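Local atomic coordinates of MgGH51 (Meripilus giganteus, PDB entry 6ZPV), a protein that probably hydrolyses terminal alpha-L-arabinofuranosyl residues from arabinose-containing polysaccharides, as a fungal glycoside hydrolase of family GH51. Residues P394-P405 / T423-S434; P452-A461 / S506-F515. All blocks are in the same frame, centred on the assembly; numbering follows the deposited sequence.

How the contacts relate
Contact 1 closes before contact 2 opens, and their centres lie 16 Å apart. Contact 1 pairs strands 396-403 and 424-432, neighbours in the eight-stranded parallel sheet that forms the (beta/alpha)8 barrel of clan GH-A, to which GH51 belongs. Contact 2 packs helix 454-469, the next helix after strand 424-432, against helix 507-517. The two contacts touch directly: Glu460 OE2 receives Ala432 N and Gln512 NE2 bonds to Tyr430 OH, both probable hydrogen bonds, while Pro405 packs on Gln455. The C-terminal end of strand 424-432 is thus tied to the helix pair, which in turn lies against strand 618-625 of the C-terminal antiparallel sheet.

Contact 1 (P394-P405 / T423-S434); sequences PQSYDVHVYQTP and TTYFEGEYAAIS. With GOL (glycerol), chain F.
Glu429 lays its carboxylate over one face of the His400 imidazole, CD 3.4 Å above the ring plane and the two planes 24° apart, with CG in CH-pi contact near the ring centre. The same carboxylate meets the Tyr402 ring at its edge: Tyr402 OH donates to Glu429 OE1 (2.6 Å) on the anti side. The Phe426 ring takes Gly428 CA on one face and has the Asp398 carboxylate alongside. With CG anti to the backbone N (chi1 -176°), Asp398 sends OD1 across to Gly428 N (2.9 Å), which meets it on the syn side, while OD2 receives His400 NE2 (2.7 Å) from above the carboxylate plane. Parallel backbone bonds join the strands, among them Val399 N to Phe426 O (2.8 Å). Glycerol, probably from the crystallisation liquor, donates from O2 to Glu429 OE1 and from O3 to Tyr402 OH. Arg226 forms a salt bridge with Glu429 OE2, and Glu351 accepts from His400 ND1. Tyr402 and Arg226 grip one oxygen each of the Glu429 carboxylate, while the imidazole is stacked on it. Glu351 follows the fourth barrel strand and Glu429 lies in the seventh, positions consistent with the acid/base and nucleophile of clan GH-A.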
loop_
_atom_site.group_PDB
_atom_site.type_symbol
_atom_site.label_atom_id
_atom_site.label_comp_id
_atom_site.label_asym_id
_atom_site.label_seq_id
_atom_site.Cartn_x
_atom_site.Cartn_y
_atom_site.Cartn_z
ATOM N N PRO A 394 4.968 4.698 -26.894
ATOM C CA PRO A 394 5.124 4.826 -25.461
ATOM C C PRO A 394 6.566 5.160 -25.094
ATOM O O PRO A 394 7.475 4.451 -25.530
ATOM C CB PRO A 394 4.719 3.476 -24.887
ATOM C CG PRO A 394 4.008 2.794 -25.965
ATOM C CD PRO A 394 4.556 3.340 -27.261
ATOM N N GLN A 395 6.710 6.118 -24.164
ATOM C CA GLN A 395 8.044 6.366 -23.608
ATOM C C GLN A 395 8.427 5.342 -22.556
ATOM O O GLN A 395 9.644 5.204 -22.298
ATOM C CB GLN A 395 8.091 7.761 -23.028
ATOM C CG GLN A 395 7.887 8.840 -24.069
ATOM C CD GLN A 395 8.263 10.141 -23.454
ATOM O OE1 GLN A 395 7.450 10.783 -22.756
ATOM N NE2 GLN A 395 9.518 10.500 -23.694
ATOM N N SER A 396 7.473 4.677 -21.950
ATOM C CA SER A 396 7.721 3.671 -20.905
ATOM C C SER A 396 6.680 2.563 -20.983
ATOM O O SER A 396 5.503 2.812 -21.373
ATOM C CB SER A 396 7.687 4.297 -19.558
ATOM O OG SER A 396 8.671 5.278 -19.325
ATOM N N TYR A 397 7.077 1.394 -20.519
ATOM C CA TYR A 397 6.202 0.237 -20.294
ATOM C C TYR A 397 6.356 -0.249 -18.849
ATOM O O TYR A 397 7.471 -0.204 -18.299
ATOM C CB TYR A 397 6.565 -0.940 -21.202
ATOM C CG TYR A 397 5.958 -0.870 -22.588
ATOM C CD1 TYR A 397 4.640 -1.272 -22.781
ATOM C CD2 TYR A 397 6.636 -0.444 -23.715
ATOM C CE1 TYR A 397 4.033 -1.269 -24.012
ATOM C CE2 TYR A 397 6.032 -0.420 -24.958
ATOM C CZ TYR A 397 4.720 -0.842 -25.125
ATOM O OH TYR A 397 4.163 -0.890 -26.364
ATOM N N ASP A 398 5.255 -0.753 -18.276
ATOM C CA ASP A 398 5.187 -1.413 -16.985
ATOM C C ASP A 398 5.193 -2.924 -17.217
ATOM O O ASP A 398 4.287 -3.451 -17.900
ATOM C CB ASP A 398 3.950 -0.991 -16.195
ATOM C CG ASP A 398 3.863 -1.579 -14.792
ATOM O OD1 ASP A 398 4.843 -2.293 -14.420
ATOM O OD2 ASP A 398 2.829 -1.372 -14.104
ATOM N N VAL A 399 6.206 -3.604 -16.685
ATOM C CA VAL A 399 6.390 -5.074 -16.783
ATOM C C VAL A 399 6.127 -5.691 -15.425
ATOM O O VAL A 399 6.709 -5.254 -14.404
ATOM C CB VAL A 399 7.828 -5.362 -17.276
ATOM C CG1 VAL A 399 8.076 -6.840 -17.420
ATOM C CG2 VAL A 399 8.159 -4.624 -18.545
ATOM N N HIS A 400 5.287 -6.732 -15.374
ATOM C CA HIS A 400 4.975 -7.464 -14.137
ATOM C C HIS A 400 5.454 -8.901 -14.262
ATOM O O HIS A 400 5.228 -9.509 -15.300
ATOM C CB HIS A 400 3.450 -7.498 -13.878
ATOM C CG HIS A 400 2.828 -6.146 -13.735
ATOM N ND1 HIS A 400 1.453 -5.993 -13.664
ATOM C CD2 HIS A 400 3.363 -4.909 -13.646
ATOM C CE1 HIS A 400 1.201 -4.701 -13.548
ATOM N NE2 HIS A 400 2.325 -4.004 -13.532
ATOM N N VAL A 401 6.005 -9.470 -13.200
ATOM C CA VAL A 401 6.327 -10.921 -13.204
ATOM C C VAL A 401 6.193 -11.512 -11.799
ATOM O O VAL A 401 6.807 -11.009 -10.843
ATOM C CB VAL A 401 7.700 -11.212 -13.834
ATOM C CG1 VAL A 401 8.868 -10.587 -13.080
ATOM C CG2 VAL A 401 7.881 -12.712 -13.988
ATOM N N TYR A 402 5.473 -12.603 -11.717
ATOM C CA TYR A 402 5.380 -13.478 -10.540
ATOM C C TYR A 402 5.921 -14.827 -10.926
ATOM O O TYR A 402 5.483 -15.426 -11.917
ATOM C CB TYR A 402 3.939 -13.554 -10.059
ATOM C CG TYR A 402 3.399 -12.216 -9.612
ATOM C CD1 TYR A 402 3.767 -11.662 -8.409
ATOM C CD2 TYR A 402 2.553 -11.506 -10.426
ATOM C CE1 TYR A 402 3.301 -10.417 -8.026
ATOM C CE2 TYR A 402 2.104 -10.259 -10.045
ATOM C CZ TYR A 402 2.473 -9.695 -8.848
ATOM O OH TYR A 402 1.996 -8.481 -8.396
ATOM N N GLN A 403 6.913 -15.326 -10.174
ATOM C CA GLN A 403 7.681 -16.511 -10.626
ATOM C C GLN A 403 8.282 -17.229 -9.431
ATOM O O GLN A 403 8.047 -16.862 -8.255
ATOM C CB GLN A 403 8.678 -16.102 -11.712
ATOM C CG GLN A 403 8.318 -16.523 -13.118
ATOM C CD GLN A 403 8.249 -18.020 -13.349
ATOM O OE1 GLN A 403 8.686 -18.794 -12.491
ATOM N NE2 GLN A 403 7.682 -18.449 -14.479
ATOM N N THR A 404 9.086 -18.258 -9.678
ATOM C CA THR A 404 9.765 -18.983 -8.618
ATOM C C THR A 404 11.035 -18.242 -8.211
ATOM O O THR A 404 11.619 -17.476 -8.992
ATOM C CB THR A 404 10.164 -20.369 -9.104
ATOM O OG1 THR A 404 11.178 -20.260 -10.087
ATOM C CG2 THR A 404 9.021 -21.244 -9.586
ATOM N N PRO A 405 11.544 -18.524 -6.987
ATOM C CA PRO A 405 12.851 -17.946 -6.630
ATOM C C PRO A 405 13.948 -18.216 -7.653
ATOM O O PRO A 405 14.781 -17.353 -7.956
ATOM C CB PRO A 405 13.131 -18.582 -5.238
ATOM C CG PRO A 405 11.759 -18.858 -4.694
ATOM C CD PRO A 405 10.922 -19.302 -5.888
ATOM N N THR A 423 13.302 4.090 -24.790
ATOM C CA THR A 423 12.230 3.552 -23.968
ATOM C C THR A 423 12.767 3.242 -22.575
ATOM O O THR A 423 13.858 2.709 -22.458
ATOM C CB THR A 423 11.663 2.254 -24.564
ATOM O OG1 THR A 423 11.534 2.365 -25.962
ATOM C CG2 THR A 423 10.351 1.903 -23.908
ATOM N N THR A 424 12.017 3.561 -21.541
ATOM C CA THR A 424 12.361 3.130 -20.204
ATOM C C THR A 424 11.300 2.152 -19.691
ATOM O O THR A 424 10.160 2.144 -20.134
ATOM C CB THR A 424 12.572 4.323 -19.275
ATOM O OG1 THR A 424 11.365 5.066 -19.176
ATOM C CG2 THR A 424 13.711 5.202 -19.672
ATOM N N TYR A 425 11.702 1.358 -18.712
ATOM C CA TYR A 425 10.926 0.222 -18.214
ATOM C C TYR A 425 10.720 0.332 -16.721
ATOM O O TYR A 425 11.687 0.624 -15.968
ATOM C CB TYR A 425 11.575 -1.090 -18.634
ATOM C CG TYR A 425 11.602 -1.270 -20.133
ATOM C CD1 TYR A 425 10.513 -1.790 -20.812
ATOM C CD2 TYR A 425 12.635 -0.789 -20.925
ATOM C CE1 TYR A 425 10.482 -1.879 -22.189
ATOM C CE2 TYR A 425 12.630 -0.851 -22.324
ATOM C CZ TYR A 425 11.530 -1.411 -22.956
ATOM O OH TYR A 425 11.464 -1.527 -24.315
ATOM N N PHE A 426 9.504 0.088 -16.310
ATOM C CA PHE A 426 9.089 0.093 -14.891
ATOM C C PHE A 426 8.739 -1.351 -14.545
ATOM O O PHE A 426 7.827 -1.933 -15.149
ATOM C CB PHE A 426 7.827 0.946 -14.798
ATOM C CG PHE A 426 7.105 0.997 -13.477
ATOM C CD1 PHE A 426 7.763 0.800 -12.296
ATOM C CD2 PHE A 426 5.744 1.307 -13.433
ATOM C CE1 PHE A 426 7.105 0.918 -11.075
ATOM C CE2 PHE A 426 5.073 1.444 -12.222
ATOM C CZ PHE A 426 5.779 1.263 -11.042
ATOM N N GLU A 427 9.464 -1.981 -13.608
ATOM C CA GLU A 427 9.106 -3.313 -13.126
ATOM C C GLU A 427 8.086 -3.105 -12.001
ATOM O O GLU A 427 8.450 -3.129 -10.805
ATOM C CB GLU A 427 10.344 -4.075 -12.675
ATOM C CG GLU A 427 10.095 -5.569 -12.600
ATOM C CD GLU A 427 10.257 -6.336 -13.892
ATOM O OE1 GLU A 427 10.683 -5.776 -14.908
ATOM O OE2 GLU A 427 9.951 -7.591 -13.877
ATOM N N GLY A 428 6.832 -2.812 -12.390
ATOM C CA GLY A 428 5.867 -2.288 -11.432
ATOM C C GLY A 428 5.291 -3.283 -10.472
ATOM O O GLY A 428 4.674 -2.897 -9.468
ATOM N N GLU A 429 5.425 -4.589 -10.785
ATOM C CA GLU A 429 5.085 -5.648 -9.838
ATOM C C GLU A 429 6.076 -6.784 -10.099
ATOM O O GLU A 429 6.152 -7.293 -11.224
ATOM C CB GLU A 429 3.666 -6.221 -10.087
ATOM C CG GLU A 429 2.556 -5.189 -9.917
ATOM C CD GLU A 429 1.155 -5.651 -10.239
ATOM O OE1 GLU A 429 0.876 -6.898 -10.124
ATOM O OE2 GLU A 429 0.333 -4.804 -10.650
ATOM N N TYR A 430 6.678 -7.264 -9.036
ATOM C CA TYR A 430 7.417 -8.529 -9.108
ATOM C C TYR A 430 7.464 -9.142 -7.728
ATOM O O TYR A 430 7.503 -8.442 -6.723
ATOM C CB TYR A 430 8.836 -8.386 -9.714
ATOM C CG TYR A 430 9.820 -7.553 -8.928
ATOM C CD1 TYR A 430 9.769 -6.174 -8.901
ATOM C CD2 TYR A 430 10.814 -8.182 -8.177
ATOM C CE1 TYR A 430 10.676 -5.431 -8.169
ATOM C CE2 TYR A 430 11.708 -7.448 -7.436
ATOM C CZ TYR A 430 11.668 -6.071 -7.426
ATOM O OH TYR A 430 12.582 -5.361 -6.717
ATOM N N ALA A 431 7.557 -10.481 -7.709
ATOM C CA ALA A 431 7.793 -11.231 -6.485
ATOM C C ALA A 431 8.009 -12.697 -6.839
ATOM O O ALA A 431 7.387 -13.230 -7.787
ATOM C CB ALA A 431 6.595 -11.191 -5.528
ATOM N N ALA A 432 8.854 -13.356 -6.051
ATOM C CA ALA A 432 8.963 -14.836 -6.080
ATOM C C ALA A 432 7.896 -15.398 -5.154
ATOM O O ALA A 432 7.975 -15.212 -3.951
ATOM C CB ALA A 432 10.371 -15.245 -5.688
ATOM N N ILE A 433 6.891 -16.067 -5.727
ATOM C CA ILE A 433 5.646 -16.373 -4.990
ATOM C C ILE A 433 5.481 -17.842 -4.628
ATOM O O ILE A 433 4.603 -18.121 -3.810
ATOM C CB ILE A 433 4.403 -15.861 -5.719
ATOM C CG1 ILE A 433 4.086 -16.641 -6.983
ATOM C CG2 ILE A 433 4.549 -14.357 -5.980
ATOM C CD1 ILE A 433 2.700 -16.327 -7.533
ATOM N N SER A 434 6.210 -18.760 -5.269
ATOM C CA SER A 434 5.952 -20.185 -5.160
ATOM C C SER A 434 7.184 -20.915 -5.643
ATOM O O SER A 434 7.910 -20.383 -6.499
ATOM C CB SER A 434 4.774 -20.565 -6.060
ATOM O OG SER A 434 4.573 -21.965 -6.092
HETATM C C1 GOL F . -2.525 -9.948 -8.226
HETATM O O1 GOL F . -2.674 -10.504 -9.535
HETATM C C2 GOL F . -1.273 -9.071 -8.160
HETATM O O2 GOL F . -1.468 -7.995 -9.078
HETATM C C3 GOL F . -1.046 -8.606 -6.741
HETATM O O3 GOL F . 0.070 -7.747 -6.540
HETATM O O HOH W 1 10.021 4.616 -26.439
#

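Contact 2 (P452-A461 / S506-F515)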
loop_
_atom_site.group_PDB
_atom_site.type_symbol
_atom_site.label_atom_id
_atom_site.label_comp_id
_atom_site.label_asym_id
_atom_site.label_seq_id
_atom_site.Cartn_x
_atom_site.Cartn_y
_atom_site.Cartn_z
ATOM N N PRO A 452 7.294 -14.366 2.451
ATOM C CA PRO A 452 8.588 -14.427 1.785
ATOM C C PRO A 452 9.549 -15.297 2.615
ATOM O O PRO A 452 9.459 -15.345 3.852
ATOM C CB PRO A 452 9.040 -12.965 1.743
ATOM C CG PRO A 452 7.733 -12.170 1.771
ATOM C CD PRO A 452 6.857 -12.987 2.729
ATOM N N THR A 453 10.482 -15.933 1.944
ATOM C CA THR A 453 11.503 -16.778 2.562
ATOM C C THR A 453 12.888 -16.203 2.250
ATOM O O THR A 453 13.074 -15.266 1.466
ATOM C CB THR A 453 11.385 -18.233 2.064
ATOM O OG1 THR A 453 11.615 -18.185 0.649
ATOM C CG2 THR A 453 10.033 -18.857 2.393
ATOM N N VAL A 454 13.897 -16.784 2.877
ATOM C CA VAL A 454 15.288 -16.411 2.521
ATOM C C VAL A 454 15.503 -16.735 1.043
ATOM O O VAL A 454 16.098 -15.955 0.286
ATOM C CB VAL A 454 16.309 -17.035 3.441
ATOM C CG1 VAL A 454 17.712 -16.592 3.072
ATOM C CG2 VAL A 454 16.050 -16.686 4.903
ATOM N N GLN A 455 15.045 -17.911 0.617
ATOM C CA GLN A 455 15.157 -18.324 -0.787
ATOM C C GLN A 455 14.531 -17.273 -1.715
ATOM O O GLN A 455 15.119 -16.906 -2.788
ATOM C CB GLN A 455 14.447 -19.700 -0.981
ATOM C CG GLN A 455 14.668 -20.371 -2.354
ATOM C CD GLN A 455 13.867 -21.629 -2.602
ATOM O OE1 GLN A 455 13.190 -22.111 -1.680
ATOM N NE2 GLN A 455 13.966 -22.169 -3.799
ATOM N N SER A 456 13.309 -16.844 -1.410
ATOM C CA SER A 456 12.610 -15.935 -2.356
ATOM C C SER A 456 13.281 -14.576 -2.353
ATOM O O SER A 456 13.484 -13.979 -3.431
ATOM C CB SER A 456 11.123 -15.861 -2.032
ATOM O OG SER A 456 10.804 -15.104 -0.844
ATOM N N ALA A 457 13.688 -14.037 -1.214
ATOM C CA ALA A 457 14.335 -12.735 -1.111
ATOM C C ALA A 457 15.665 -12.736 -1.844
ATOM O O ALA A 457 16.044 -11.729 -2.453
ATOM C CB ALA A 457 14.504 -12.334 0.346
ATOM N N THR A 458 16.424 -13.850 -1.696
ATOM C CA THR A 458 17.752 -13.888 -2.348
ATOM C C THR A 458 17.629 -14.009 -3.860
ATOM O O THR A 458 18.427 -13.422 -4.602
ATOM C CB THR A 458 18.619 -14.975 -1.715
ATOM O OG1 THR A 458 18.095 -16.294 -1.863
ATOM C CG2 THR A 458 18.890 -14.677 -0.274
ATOM N N GLY A 459 16.656 -14.774 -4.372
ATOM C CA GLY A 459 16.408 -14.831 -5.817
ATOM C C GLY A 459 15.983 -13.466 -6.298
ATOM O O GLY A 459 16.490 -13.003 -7.349
ATOM N N GLU A 460 15.062 -12.805 -5.617
ATOM C CA GLU A 460 14.673 -11.439 -5.977
ATOM C C GLU A 460 15.898 -10.517 -5.991
ATOM O O GLU A 460 16.073 -9.734 -6.944
ATOM C CB GLU A 460 13.643 -10.901 -5.013
ATOM C CG GLU A 460 12.290 -11.600 -5.152
ATOM C CD GLU A 460 11.450 -11.608 -3.879
ATOM O OE1 GLU A 460 11.821 -10.920 -2.899
ATOM O OE2 GLU A 460 10.386 -12.272 -3.908
ATOM N N ALA A 461 16.768 -10.599 -5.003
ATOM C CA ALA A 461 17.936 -9.746 -4.919
ATOM C C ALA A 461 18.837 -9.996 -6.114
ATOM O O ALA A 461 19.371 -9.016 -6.707
ATOM C CB ALA A 461 18.674 -9.953 -3.627
ATOM N N SER A 506 9.256 -8.687 6.358
ATOM C CA SER A 506 9.638 -9.955 5.699
ATOM C C SER A 506 11.129 -9.969 5.319
ATOM O O SER A 506 11.798 -8.941 5.201
ATOM C CB SER A 506 8.807 -10.193 4.487
ATOM O OG SER A 506 9.144 -9.329 3.395
ATOM N N THR A 507 11.590 -11.173 4.960
ATOM C CA THR A 507 12.907 -11.304 4.305
ATOM C C THR A 507 13.020 -10.416 3.044
ATOM O O THR A 507 14.009 -9.713 2.869
ATOM C CB THR A 507 13.158 -12.780 3.953
ATOM O OG1 THR A 507 12.057 -13.210 3.137
ATOM C CG2 THR A 507 13.279 -13.681 5.182
ATOM N N SER A 508 11.959 -10.446 2.236
ATOM C CA SER A 508 11.937 -9.630 1.031
ATOM C C SER A 508 11.943 -8.130 1.340
ATOM O O SER A 508 12.555 -7.384 0.580
ATOM C CB SER A 508 10.738 -10.029 0.144
ATOM O OG SER A 508 10.939 -11.326 -0.377
ATOM N N PHE A 509 11.281 -7.721 2.434
ATOM C CA PHE A 509 11.358 -6.321 2.868
ATOM C C PHE A 509 12.804 -5.941 3.111
ATOM O O PHE A 509 13.258 -4.870 2.672
ATOM C CB PHE A 509 10.541 -6.125 4.146
ATOM C CG PHE A 509 10.768 -4.771 4.786
ATOM C CD1 PHE A 509 10.009 -3.686 4.421
ATOM C CD2 PHE A 509 11.764 -4.590 5.748
ATOM C CE1 PHE A 509 10.220 -2.458 5.040
ATOM C CE2 PHE A 509 11.963 -3.362 6.375
ATOM C CZ PHE A 509 11.178 -2.304 5.984
ATOM N N PHE A 510 13.554 -6.787 3.830
ATOM C CA PHE A 510 14.953 -6.444 4.103
ATOM C C PHE A 510 15.776 -6.412 2.821
ATOM O O PHE A 510 16.650 -5.561 2.737
ATOM C CB PHE A 510 15.541 -7.378 5.168
ATOM C CG PHE A 510 14.979 -7.132 6.547
ATOM C CD1 PHE A 510 15.141 -5.900 7.160
ATOM C CD2 PHE A 510 14.307 -8.127 7.243
ATOM C CE1 PHE A 510 14.647 -5.698 8.433
ATOM C CE2 PHE A 510 13.825 -7.934 8.503
ATOM C CZ PHE A 510 13.973 -6.707 9.074
ATOM N N ALA A 511 15.525 -7.277 1.863
ATOM C CA ALA A 511 16.237 -7.164 0.575
ATOM C C ALA A 511 15.904 -5.841 -0.109
ATOM O O ALA A 511 16.800 -5.163 -0.633
ATOM C CB ALA A 511 15.940 -8.353 -0.323
ATOM N N GLN A 512 14.637 -5.475 -0.132
ATOM C CA GLN A 512 14.237 -4.197 -0.734
ATOM C C GLN A 512 14.927 -3.037 -0.023
ATOM O O GLN A 512 15.434 -2.116 -0.708
ATOM C CB GLN A 512 12.714 -3.999 -0.702
ATOM C CG GLN A 512 11.889 -4.963 -1.547
ATOM C CD GLN A 512 12.083 -4.730 -3.004
ATOM O OE1 GLN A 512 11.960 -3.570 -3.479
ATOM N NE2 GLN A 512 12.348 -5.818 -3.741
ATOM N N LYS A 513 14.921 -3.032 1.299
ATOM C CA LYS A 513 15.558 -1.948 2.075
ATOM C C LYS A 513 17.072 -1.913 1.837
ATOM O O LYS A 513 17.635 -0.802 1.686
ATOM C CB LYS A 513 15.223 -2.200 3.547
ATOM C CG LYS A 513 15.813 -1.185 4.508
ATOM C CD LYS A 513 15.463 -1.470 5.985
ATOM C CE LYS A 513 16.081 -0.475 6.946
ATOM N NZ LYS A 513 15.873 -0.882 8.365
ATOM N N LEU A 514 17.726 -3.047 1.840
ATOM C CA LEU A 514 19.172 -3.084 1.599
ATOM C C LEU A 514 19.488 -2.492 0.227
ATOM O O LEU A 514 20.490 -1.780 0.082
ATOM C CB LEU A 514 19.705 -4.518 1.725
ATOM C CG LEU A 514 19.851 -5.050 3.149
ATOM C CD1 LEU A 514 20.120 -6.513 3.122
ATOM C CD2 LEU A 514 20.920 -4.350 3.919
ATOM N N PHE A 515 18.673 -2.784 -0.786
ATOM C CA PHE A 515 18.955 -2.246 -2.112
ATOM C C PHE A 515 18.691 -0.760 -2.173
ATOM O O PHE A 515 19.469 -0.010 -2.771
ATOM C CB PHE A 515 18.207 -3.040 -3.200
ATOM C CG PHE A 515 18.955 -4.278 -3.679
ATOM C CD1 PHE A 515 19.270 -5.307 -2.840
ATOM C CD2 PHE A 515 19.340 -4.368 -5.004
ATOM C CE1 PHE A 515 20.028 -6.371 -3.296
ATOM C CE2 PHE A 515 20.095 -5.428 -5.451
ATOM C CZ PHE A 515 20.432 -6.437 -4.600
HETATM O O HOH W 2 9.700 -13.335 5.678
HETATM O O HOH W 3 8.904 -13.347 -1.976
HETATM O O HOH W 4 12.813 -8.317 -2.370
#
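Ser508 and Glu460 make the main direct polar link between the helices: Ser508 OG donates to Glu460 OE1 (2.7 Å), reaching it on the syn side and 18° out of the carboxylate plane. Glu460, extended beyond CG, reaches across from helix 454-461. A weak hydroxyl bond runs from Thr507 OG1 to Thr453 O (2.8 Å), a carbonyl that also accepts Ala457 N.

Three waters add to these links. One receives Thr507 N and donates to Pro452 O; another joins Ser456 OG, Glu460 OE2 and Ser508 OG; the third donates to Glu460 OE1 and Ser508 O and accepts from Gln512 NE2. Each Glu460 oxygen has two partners: OE1 takes Ser508 OG and a water, OE2 a water and Ala432 N.

Capping orders both helix starts. Thr453 and Ser456 form a capping box, Ser456 N bonding to Thr453 OG1 and Thr453 N to Ser456 OG (2.9 Å), while Ser506 OG accepts Phe509 N and also bonds to Leu495 O.

Pro452 CG rests on Ser506 CB (3.5 Å), and the Val454 and Thr507 side chains cross at about a right angle, meeting through their CG2 methyls. Small residues permit close approach: Ala457 CB lies against the Thr507 backbone and 4.3 Å from Ala511 CB. Farther along, Ala461 CB touches Phe515 CE1 (3.8 Å).

The segment axes pass 8.4 Å apart at -26°, running roughly the same way. Tyr479 of strand 474-479 packs against Pro452, Glu460, Ser508 and Gln512, whereas Val619 of strand 618-625 meets Thr458, Ala461 and Phe515, placing the pair between the parallel barrel sheet and the C-terminal antiparallel sheet.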